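Local structure of trichothecene 3-O-acetyltransferase (Gibberella zeae, 2RKV) at residues L25-S30 and G146-T151; T37-F42 and L139-I144; A232-S237 and K441-Y446; K239-L244 and D263-F268. The protein transfers an acetyl group from acetyl-coenzyme A to the 3-hydroxyl of trichothecene mycotoxins such as T-2 toxin, as a member of the BAHD acyltransferase superfamily. All coordinates share one frame; numbering follows the deposited sequence.

Interaction 1 (L25-S30 and G146-T151)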
# COMPACT_ATOMS: atom_id res chain seq x y z
N LEU A 25 2.92 -7.03 -11.51
CA LEU A 25 1.93 -7.80 -12.23
C LEU A 25 2.68 -8.80 -13.12
O LEU A 25 3.57 -8.42 -13.88
CB LEU A 25 1.05 -6.87 -13.09
CG LEU A 25 -0.01 -6.00 -12.38
CD1 LEU A 25 0.57 -5.05 -11.35
CD2 LEU A 25 -0.87 -5.23 -13.39
N LEU A 26 2.33 -10.08 -12.97
CA LEU A 26 2.93 -11.16 -13.75
C LEU A 26 1.98 -11.61 -14.85
O LEU A 26 0.81 -11.86 -14.60
CB LEU A 26 3.25 -12.35 -12.83
CG LEU A 26 3.72 -13.65 -13.51
CD1 LEU A 26 5.14 -13.48 -14.06
CD2 LEU A 26 3.65 -14.82 -12.53
N TYR A 27 2.51 -11.71 -16.07
CA TYR A 27 1.77 -12.22 -17.22
C TYR A 27 2.56 -13.34 -17.85
O TYR A 27 3.79 -13.22 -17.97
CB TYR A 27 1.61 -11.15 -18.29
CG TYR A 27 0.86 -9.91 -17.86
CD1 TYR A 27 -0.49 -9.78 -18.13
CD2 TYR A 27 1.52 -8.86 -17.23
CE1 TYR A 27 -1.19 -8.64 -17.77
CE2 TYR A 27 0.83 -7.71 -16.85
CZ TYR A 27 -0.52 -7.62 -17.13
OH TYR A 27 -1.22 -6.48 -16.77
N PRO A 28 1.88 -14.41 -18.30
CA PRO A 28 2.60 -15.38 -19.12
C PRO A 28 2.88 -14.80 -20.50
O PRO A 28 2.10 -13.98 -21.01
CB PRO A 28 1.60 -16.54 -19.22
CG PRO A 28 0.29 -15.91 -19.12
CD PRO A 28 0.46 -14.78 -18.13
N VAL A 29 3.99 -15.22 -21.09
CA VAL A 29 4.35 -14.84 -22.46
C VAL A 29 4.69 -16.13 -23.18
O VAL A 29 5.67 -16.79 -22.84
CB VAL A 29 5.54 -13.86 -22.49
CG1 VAL A 29 6.01 -13.62 -23.93
CG2 VAL A 29 5.18 -12.52 -21.80
N SER A 30 3.86 -16.47 -24.17
CA SER A 30 3.99 -17.76 -24.86
C SER A 30 5.28 -17.90 -25.65
O SER A 30 5.90 -18.97 -25.66
CB SER A 30 2.78 -17.99 -25.77
OG SER A 30 2.88 -19.25 -26.41
N GLY A 146 9.30 -17.54 -20.03
CA GLY A 146 7.87 -17.80 -20.19
C GLY A 146 6.95 -16.71 -19.67
O GLY A 146 5.73 -16.92 -19.56
N GLY A 147 7.49 -15.53 -19.37
CA GLY A 147 6.67 -14.51 -18.73
C GLY A 147 7.15 -13.08 -18.79
O GLY A 147 8.19 -12.76 -19.40
N LEU A 148 6.38 -12.21 -18.16
CA LEU A 148 6.70 -10.80 -18.05
C LEU A 148 6.29 -10.35 -16.66
O LEU A 148 5.18 -10.68 -16.21
CB LEU A 148 5.91 -10.00 -19.09
CG LEU A 148 5.97 -8.47 -19.01
CD1 LEU A 148 7.29 -7.97 -19.57
CD2 LEU A 148 4.78 -7.86 -19.76
N ILE A 149 7.17 -9.63 -15.97
CA ILE A 149 6.79 -8.98 -14.71
C ILE A 149 6.83 -7.48 -14.93
O ILE A 149 7.89 -6.92 -15.23
CB ILE A 149 7.73 -9.37 -13.53
CG1 ILE A 149 7.66 -10.88 -13.26
CG2 ILE A 149 7.36 -8.56 -12.26
CD1 ILE A 149 8.75 -11.37 -12.33
N LEU A 150 5.67 -6.85 -14.77
CA LEU A 150 5.57 -5.40 -14.84
C LEU A 150 5.56 -4.87 -13.42
O LEU A 150 4.70 -5.25 -12.64
CB LEU A 150 4.29 -4.98 -15.57
CG LEU A 150 3.89 -3.50 -15.43
CD1 LEU A 150 4.97 -2.56 -15.97
CD2 LEU A 150 2.55 -3.22 -16.09
N THR A 151 6.50 -3.98 -13.10
CA THR A 151 6.53 -3.40 -11.76
C THR A 151 6.32 -1.89 -11.85
O THR A 151 6.92 -1.22 -12.68
CB THR A 151 7.85 -3.71 -11.04
OG1 THR A 151 8.02 -5.14 -10.95
CG2 THR A 151 7.87 -3.09 -9.61
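Leu25 to Pro28 run antiparallel to Gly147 to Leu150, two neighbouring strands of the mixed sheet in the N-terminal part of this BAHD fold. Leu25 and Leu150 form a hydrogen-bonded pair, in which Leu25 N and Leu150 N each lie 2.8 Å from the other residue's O, and Tyr27 and Leu148 form the next. The face that carries Leu25, Tyr27, Leu148 and Leu150 is the densely packed one: helix 35-52 lays Ile38 on Leu148 and Phe42 on Leu150, while Phe390 from a loop touches both Tyr27 and Leu150. Tyr27 CD2 comes to 4.2 Å from Leu148 CD2, and the Tyr27 OH is hydrogen-bonded to Tyr388 O. On the other face Leu26, with CG anti to the backbone N (chi1 172°), sends CD1 back over the neighbouring strand to within 3.7 Å of Ile149 CG1; Ile98 and Met101 of helix 98-104 lie on this pair.

The contact opens toward its end at Pro28 and Gly146, both partly exposed, where the strands give way to loop and side-chain contact thins out. Gly146 takes a positive phi of 74°, a conformation that glycine adopts readily. Gly147 CA lies 3.2 Å from Tyr27 O, a close approach of the two backbones. Val29, just past the strand, points its CB toward the partner, with CG2 resting 3.8 Å from Leu148 CB. The last bond of the pairing, from Val29 itself, is almost straight at hydrogen yet reaches its acceptor off the lone pairs: Val29 N lies 2.9 Å from Gly146 O, well above the plane of that carbonyl.

Interaction 2 (T37-F42 and L139-I144)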
# COMPACT_ATOMS: atom_id res chain seq x y z
N THR A 37 7.17 -6.06 -29.32
CA THR A 37 5.87 -5.38 -29.40
C THR A 37 5.31 -5.04 -28.01
O THR A 37 4.70 -3.98 -27.82
CB THR A 37 4.86 -6.17 -30.27
OG1 THR A 37 5.36 -6.21 -31.62
CG2 THR A 37 3.50 -5.49 -30.29
N ILE A 38 5.56 -5.92 -27.04
CA ILE A 38 5.24 -5.57 -25.64
C ILE A 38 5.88 -4.22 -25.27
O ILE A 38 5.21 -3.31 -24.77
CB ILE A 38 5.66 -6.69 -24.66
CG1 ILE A 38 4.73 -7.90 -24.82
CG2 ILE A 38 5.65 -6.17 -23.22
CD1 ILE A 38 5.29 -9.18 -24.22
N VAL A 39 7.17 -4.09 -25.54
CA VAL A 39 7.91 -2.90 -25.16
C VAL A 39 7.43 -1.67 -25.93
O VAL A 39 7.21 -0.61 -25.33
CB VAL A 39 9.43 -3.11 -25.33
CG1 VAL A 39 10.20 -1.82 -25.06
CG2 VAL A 39 9.90 -4.23 -24.41
N SER A 40 7.26 -1.79 -27.25
CA SER A 40 6.83 -0.63 -28.04
C SER A 40 5.40 -0.18 -27.68
O SER A 40 5.11 1.01 -27.61
CB SER A 40 6.99 -0.87 -29.54
OG SER A 40 6.25 -1.99 -29.95
N THR A 41 4.51 -1.14 -27.44
CA THR A 41 3.14 -0.82 -27.00
C THR A 41 3.18 -0.07 -25.68
O THR A 41 2.51 0.95 -25.51
CB THR A 41 2.28 -2.09 -26.87
OG1 THR A 41 2.03 -2.61 -28.18
CG2 THR A 41 0.93 -1.77 -26.16
N PHE A 42 4.00 -0.56 -24.76
CA PHE A 42 4.12 0.08 -23.45
C PHE A 42 4.72 1.49 -23.54
O PHE A 42 4.22 2.44 -22.92
CB PHE A 42 4.93 -0.81 -22.51
CG PHE A 42 4.69 -0.53 -21.06
CD1 PHE A 42 5.64 0.15 -20.30
CD2 PHE A 42 3.51 -0.96 -20.45
CE1 PHE A 42 5.42 0.41 -18.95
CE2 PHE A 42 3.29 -0.71 -19.10
CZ PHE A 42 4.25 -0.03 -18.35
N LEU A 139 8.67 2.72 -13.84
CA LEU A 139 8.20 1.42 -14.33
C LEU A 139 9.36 0.50 -14.69
O LEU A 139 10.44 0.97 -15.06
CB LEU A 139 7.30 1.64 -15.55
CG LEU A 139 6.15 2.57 -15.14
CD1 LEU A 139 6.26 3.95 -15.80
CD2 LEU A 139 4.79 1.93 -15.28
N GLN A 140 9.15 -0.81 -14.56
CA GLN A 140 10.13 -1.79 -15.01
C GLN A 140 9.42 -2.95 -15.69
O GLN A 140 8.46 -3.50 -15.14
CB GLN A 140 11.01 -2.27 -13.85
CG GLN A 140 12.18 -3.18 -14.28
CD GLN A 140 13.36 -3.09 -13.35
OE1 GLN A 140 13.79 -2.00 -12.98
NE2 GLN A 140 13.91 -4.25 -12.96
N LEU A 141 9.87 -3.27 -16.90
CA LEU A 141 9.40 -4.45 -17.62
C LEU A 141 10.50 -5.49 -17.51
O LEU A 141 11.60 -5.25 -17.99
CB LEU A 141 9.16 -4.13 -19.10
CG LEU A 141 7.97 -3.23 -19.42
CD1 LEU A 141 7.97 -2.82 -20.90
CD2 LEU A 141 6.66 -3.91 -19.06
N ASN A 142 10.20 -6.62 -16.89
CA ASN A 142 11.17 -7.69 -16.70
C ASN A 142 10.78 -8.89 -17.55
O ASN A 142 9.71 -9.47 -17.33
CB ASN A 142 11.21 -8.12 -15.23
CG ASN A 142 11.50 -6.97 -14.29
OD1 ASN A 142 12.66 -6.59 -14.09
ND2 ASN A 142 10.44 -6.41 -13.69
N PHE A 143 11.62 -9.26 -18.51
CA PHE A 143 11.39 -10.50 -19.25
C PHE A 143 11.89 -11.67 -18.41
O PHE A 143 13.06 -11.68 -18.02
CB PHE A 143 12.14 -10.56 -20.60
CG PHE A 143 12.01 -9.33 -21.46
CD1 PHE A 143 10.94 -8.44 -21.35
CD2 PHE A 143 12.98 -9.09 -22.42
CE1 PHE A 143 10.85 -7.33 -22.18
CE2 PHE A 143 12.90 -7.98 -23.25
CZ PHE A 143 11.83 -7.09 -23.12
N ILE A 144 11.03 -12.64 -18.13
CA ILE A 144 11.48 -13.86 -17.48
C ILE A 144 11.12 -15.05 -18.36
O ILE A 144 10.32 -14.93 -19.30
CB ILE A 144 10.86 -14.03 -16.06
CG1 ILE A 144 9.35 -14.30 -16.17
CG2 ILE A 144 11.20 -12.81 -15.18
CD1 ILE A 144 8.69 -14.72 -14.84
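Phe42 and Leu141 meet face to branch where helix 35-52 lies on the sheet, its short segment here running nearly opposite to strand 139-144, with the two axes 10.6 Å apart. The bump from the strand is Leu141: its CD2 stands over the middle of the Phe42 ring, 4.3 Å from the centroid and 7° off the normal, a CH-pi contact. The other branch, CD1, turns to the root of the same side chain and comes 3.8 Å from Phe42 CD1, so both methyls sit on one face of the ring, CD2 over its middle and CD1 overhanging the rim nearest the backbone. Phe42 is put there by its first torsion, CG anti to the backbone N (chi1 -158°), which swings the ring from the helix toward the strand.

The far rim of the ring drops beside Leu139, whose CD2 lies near the ring plane, 3.7 Å from Phe42 CZ. Leu171 and Cys175 of helix 161-176 also pack on Phe42. One turn back along the helix, Val39 makes a smaller knob: CG2 fits between Leu141 CD1, at 4.2 Å, and the edge of Phe143, where CZ is 3.7 Å off and in line with the ring. Phe143 is in turn stacked on Tyr35, which extends this aromatic border toward the start of the helix.

Only carbon meets carbon across these two segments, with no polar bond between them, which suggests that close fit and the burial of apolar surface hold the helix to this strand, the CH-pi contact adding some direction.

Interaction 3 (A232-S237 and K441-Y446). Residues 445, 446 of segment 441-446 come from a tag, linker or insertion.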
# COMPACT_ATOMS: atom_id res chain seq x y z
N ALA A 232 6.64 -12.80 4.44
CA ALA A 232 6.03 -13.97 3.83
C ALA A 232 4.62 -13.67 3.36
O ALA A 232 3.88 -12.93 4.02
CB ALA A 232 6.01 -15.15 4.80
N PHE A 233 4.23 -14.26 2.24
CA PHE A 233 2.86 -14.26 1.82
C PHE A 233 2.19 -15.48 2.42
O PHE A 233 2.77 -16.53 2.50
CB PHE A 233 2.72 -14.45 0.32
CG PHE A 233 3.06 -13.22 -0.54
CD1 PHE A 233 3.49 -13.39 -1.82
CD2 PHE A 233 2.95 -11.94 -0.06
CE1 PHE A 233 3.81 -12.34 -2.61
CE2 PHE A 233 3.25 -10.90 -0.86
CZ PHE A 233 3.69 -11.10 -2.12
N PHE A 234 0.93 -15.27 2.76
CA PHE A 234 -0.00 -16.32 3.15
C PHE A 234 -1.27 -16.20 2.32
O PHE A 234 -1.76 -15.13 2.18
CB PHE A 234 -0.38 -16.16 4.63
CG PHE A 234 0.77 -16.35 5.57
CD1 PHE A 234 1.56 -15.31 5.97
CD2 PHE A 234 1.03 -17.59 6.10
CE1 PHE A 234 2.58 -15.52 6.82
CE2 PHE A 234 2.06 -17.79 6.97
CZ PHE A 234 2.85 -16.79 7.30
N THR A 235 -1.81 -17.24 1.78
CA THR A 235 -3.05 -17.18 1.03
C THR A 235 -4.22 -17.70 1.84
O THR A 235 -4.05 -18.52 2.68
CB THR A 235 -2.92 -17.97 -0.29
OG1 THR A 235 -2.65 -19.34 0.00
CG2 THR A 235 -1.68 -17.53 -1.06
N PHE A 236 -5.34 -17.12 1.54
CA PHE A 236 -6.60 -17.49 2.13
C PHE A 236 -7.58 -17.75 1.00
O PHE A 236 -7.87 -16.90 0.24
CB PHE A 236 -7.13 -16.36 3.06
CG PHE A 236 -6.25 -16.07 4.24
CD1 PHE A 236 -5.13 -15.29 4.12
CD2 PHE A 236 -6.53 -16.58 5.46
CE1 PHE A 236 -4.35 -15.05 5.18
CE2 PHE A 236 -5.72 -16.34 6.51
CZ PHE A 236 -4.63 -15.58 6.36
N SER A 237 -8.06 -18.98 0.93
CA SER A 237 -8.97 -19.39 -0.14
C SER A 237 -10.30 -18.63 -0.03
O SER A 237 -10.61 -18.09 1.03
CB SER A 237 -9.21 -20.90 -0.08
OG SER A 237 -9.98 -21.26 1.05
N LYS A 441 -1.93 -24.10 14.76
CA LYS A 441 -3.04 -24.80 14.11
C LYS A 441 -4.30 -23.95 13.89
O LYS A 441 -5.05 -24.19 12.94
CB LYS A 441 -3.40 -26.10 14.86
CG LYS A 441 -4.12 -25.90 16.19
N GLU A 442 -4.53 -22.96 14.75
CA GLU A 442 -5.68 -22.07 14.58
C GLU A 442 -5.45 -21.14 13.37
O GLU A 442 -6.39 -20.78 12.66
CB GLU A 442 -5.97 -21.28 15.86
CG GLU A 442 -6.57 -22.15 16.98
CD GLU A 442 -6.75 -21.40 18.30
OE1 GLU A 442 -7.89 -21.00 18.61
OE2 GLU A 442 -5.75 -21.21 19.02
N TRP A 443 -4.19 -20.79 13.15
CA TRP A 443 -3.77 -19.99 11.99
C TRP A 443 -3.79 -20.80 10.70
O TRP A 443 -4.42 -20.41 9.72
CB TRP A 443 -2.38 -19.39 12.25
CG TRP A 443 -1.73 -18.71 11.06
CD1 TRP A 443 -0.75 -19.23 10.25
CD2 TRP A 443 -1.99 -17.38 10.57
NE1 TRP A 443 -0.39 -18.32 9.29
CE2 TRP A 443 -1.13 -17.17 9.46
CE3 TRP A 443 -2.86 -16.35 10.96
CZ2 TRP A 443 -1.12 -15.97 8.73
CZ3 TRP A 443 -2.85 -15.15 10.23
CH2 TRP A 443 -1.99 -14.97 9.13
N THR A 444 -3.11 -21.95 10.70
CA THR A 444 -3.00 -22.78 9.50
C THR A 444 -4.32 -23.41 9.04
O THR A 444 -4.43 -23.86 7.91
CB THR A 444 -1.90 -23.86 9.63
OG1 THR A 444 -2.24 -24.77 10.69
CG2 THR A 444 -0.55 -23.23 9.91
N LYS A 445 -5.31 -23.43 9.93
CA LYS A 445 -6.66 -23.85 9.56
C LYS A 445 -7.17 -23.00 8.38
O LYS A 445 -7.89 -23.50 7.52
CB LYS A 445 -7.60 -23.72 10.76
CG LYS A 445 -9.06 -24.07 10.50
CD LYS A 445 -9.87 -23.90 11.78
CE LYS A 445 -11.35 -24.15 11.57
NZ LYS A 445 -12.11 -23.79 12.82
N TYR A 446 -6.75 -21.74 8.34
CA TYR A 446 -7.20 -20.79 7.32
C TYR A 446 -6.08 -20.32 6.39
O TYR A 446 -6.32 -20.08 5.20
CB TYR A 446 -7.83 -19.56 7.98
CG TYR A 446 -9.11 -19.84 8.74
CD1 TYR A 446 -9.09 -20.14 10.10
CD2 TYR A 446 -10.35 -19.79 8.09
CE1 TYR A 446 -10.26 -20.39 10.80
CE2 TYR A 446 -11.53 -20.04 8.78
CZ TYR A 446 -11.48 -20.34 10.13
OH TYR A 446 -12.64 -20.59 10.83
O HOH W 1 -6.77 -20.85 2.68
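Tyr446 O receives a 2.7 Å hydrogen bond from a water that itself accepts from Ser237 N at 2.9 Å, so one solvent molecule joins the residue just past strand 232-236 to the backbone of Tyr446. The same carbonyl oxygen lies against the ring of Phe236, 3.5 Å from its CD2. Tyr446 belongs to an insertion into the natural sequence, as does Lys445.

Beyond the water, Phe234, Phe236 and Trp443 build an aromatic cluster between the sheet of seven strands and the C-terminal helix. Trp443, with CG anti to the backbone N (chi1 171°), carries its indole across to the strand and turns it edge-on to Phe234. Its NE1 is 3.4 Å from Phe234 CE2, and CZ2 rides over the Phe234 face nearer the rim, the planes standing at 83° in an offset edge-to-face pair. Phe236 then aims its own edge at the face of the Trp443 six-membered ring, with planes at 87° and Phe236 CZ 3.9 Å from Trp443 CH2. Leu427 of strand 423-430 touches both Phe234 and Trp443, while Ile269 and Ser272 of helix 261-277 lie against the indole.

Interaction 4 (K239-L244 and D263-F268)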
# COMPACT_ATOMS: atom_id res chain seq x y z
N LYS A 239 -13.14 -19.88 0.27
CA LYS A 239 -13.89 -20.57 1.33
C LYS A 239 -13.38 -20.16 2.72
O LYS A 239 -14.19 -19.88 3.62
CB LYS A 239 -13.84 -22.09 1.14
CG LYS A 239 -14.85 -22.85 1.99
CD LYS A 239 -14.89 -24.34 1.63
N ALA A 240 -12.06 -20.11 2.89
CA ALA A 240 -11.46 -19.64 4.15
C ALA A 240 -11.95 -18.24 4.48
O ALA A 240 -12.32 -17.95 5.62
CB ALA A 240 -9.93 -19.66 4.06
N MET A 241 -11.96 -17.36 3.48
CA MET A 241 -12.41 -15.99 3.68
C MET A 241 -13.87 -15.92 4.15
O MET A 241 -14.18 -15.21 5.12
CB MET A 241 -12.21 -15.16 2.40
CG MET A 241 -10.72 -14.88 2.08
SD MET A 241 -9.75 -14.12 3.42
CE MET A 241 -10.53 -12.50 3.59
N SER A 242 -14.75 -16.67 3.48
CA SER A 242 -16.17 -16.66 3.84
C SER A 242 -16.42 -17.28 5.22
O SER A 242 -17.30 -16.83 5.95
CB SER A 242 -17.01 -17.36 2.77
OG SER A 242 -16.67 -18.73 2.67
N GLU A 243 -15.62 -18.29 5.57
CA GLU A 243 -15.72 -18.92 6.90
C GLU A 243 -15.25 -18.01 8.03
O GLU A 243 -15.82 -18.01 9.13
CB GLU A 243 -15.01 -20.28 6.92
CG GLU A 243 -15.76 -21.32 6.10
CD GLU A 243 -15.07 -22.66 6.03
OE1 GLU A 243 -14.16 -22.90 6.84
OE2 GLU A 243 -15.46 -23.48 5.16
N LEU A 244 -14.21 -17.21 7.77
CA LEU A 244 -13.78 -16.16 8.71
C LEU A 244 -14.87 -15.10 8.89
O LEU A 244 -15.18 -14.71 10.02
CB LEU A 244 -12.49 -15.49 8.23
CG LEU A 244 -11.21 -16.32 8.39
CD1 LEU A 244 -10.02 -15.59 7.75
CD2 LEU A 244 -10.94 -16.63 9.87
N ASP A 263 -12.60 -6.74 7.29
CA ASP A 263 -12.62 -6.64 8.76
C ASP A 263 -12.25 -7.98 9.42
O ASP A 263 -11.44 -8.04 10.35
CB ASP A 263 -14.02 -6.30 9.27
CG ASP A 263 -14.45 -4.88 8.98
OD1 ASP A 263 -13.62 -4.01 8.62
OD2 ASP A 263 -15.67 -4.63 9.10
N ALA A 264 -12.88 -9.05 8.93
CA ALA A 264 -12.73 -10.38 9.52
C ALA A 264 -11.29 -10.89 9.40
O ALA A 264 -10.70 -11.38 10.37
CB ALA A 264 -13.72 -11.36 8.89
N LEU A 265 -10.70 -10.74 8.21
CA LEU A 265 -9.31 -11.16 8.03
C LEU A 265 -8.36 -10.30 8.85
O LEU A 265 -7.42 -10.80 9.47
CB LEU A 265 -8.90 -11.13 6.55
CG LEU A 265 -7.47 -11.63 6.30
CD1 LEU A 265 -7.19 -13.01 6.93
CD2 LEU A 265 -7.10 -11.63 4.81
N SER A 266 -8.59 -8.99 8.85
CA SER A 266 -7.78 -8.08 9.66
C SER A 266 -7.83 -8.50 11.14
O SER A 266 -6.79 -8.58 11.81
CB SER A 266 -8.24 -6.63 9.47
OG SER A 266 -8.11 -6.24 8.10
N ALA A 267 -9.03 -8.79 11.63
CA ALA A 267 -9.23 -9.21 13.03
C ALA A 267 -8.53 -10.53 13.34
O ALA A 267 -7.91 -10.69 14.40
CB ALA A 267 -10.72 -9.32 13.34
N PHE A 268 -8.63 -11.47 12.40
CA PHE A 268 -8.04 -12.80 12.54
C PHE A 268 -6.52 -12.70 12.65
O PHE A 268 -5.88 -13.41 13.42
CB PHE A 268 -8.46 -13.68 11.35
CG PHE A 268 -7.90 -15.07 11.39
CD1 PHE A 268 -8.40 -16.01 12.29
CD2 PHE A 268 -6.89 -15.45 10.50
CE1 PHE A 268 -7.88 -17.31 12.32
CE2 PHE A 268 -6.37 -16.75 10.52
CZ PHE A 268 -6.87 -17.68 11.44
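Leu244 keeps CG anti to its carbonyl carbon (chi1 -74°), while Phe268 holds CG anti to the backbone N (chi1 180°), and these two torsions bring a branched methyl end over a flat ring. Leu244 CD2 settles above the Phe268 face, 3.9 Å from the centroid and displaced toward the rim, closest to Phe268 CD1 at 3.6 Å: a CH-pi contact in which the two side chains cross at about a right angle. The other methyl of Leu244, CD1, faces the neighbouring turn and meets Leu265 CD1 at 3.9 Å, which leaves the fork of Leu244 set between Phe268 and Leu265.

Met241, one turn earlier, is bent at both chi2 and chi3, and this curl brings its methyl CE to 3.6 Å from Leu265 CB, with SD close to Leu265 CD2. Where the backbones come closest, Ala264 has only a methyl to offer; its CB sits 3.8 Å from Leu244 O and lets the CA atoms of Leu244 and Ala264 come to 5.9 Å. The short axes pass 9.3 Å apart at 86°, almost perpendicular; the side chains that meet are all apolar, and the one polar atom of the backbone touched is Leu244 O.

Asp263, beside Ala264, turns instead to Arg291 and Arg335 in salt bridges; both arginines line the coenzyme A pocket, so this helix has a link to that site. Within the fold, helix 238-249 and helix 261-277 lie together against strand 229-236, whose Phe236 touches Met241, Leu265 and Phe268; Tyr446 borders Leu244 and Phe268, and Phe414 of strand 411-414 packs on Leu265.

In the fold
The four contacts fall into two pairs. Interactions 1 and 2, with centres 9 Å apart, share the five-stranded sheet: strands 137-144 and 147-155 are neighbours in it, and along the chain interaction 2 is nested inside the loop closed by interaction 1. Interactions 3 and 4, 10 Å apart, meet on the seven-stranded sheet's side, where interaction 4 is nested within interaction 3 and Phe268 touches Trp443. The first pair closes before the second opens, and between them centres lie 26 to 36 Å apart without touching. Each pair belongs to its own sheet with the helices packed on it, consistent with the two-domain architecture of BAHD enzymes, and interaction 4 lies nearer coenzyme A than interaction 3.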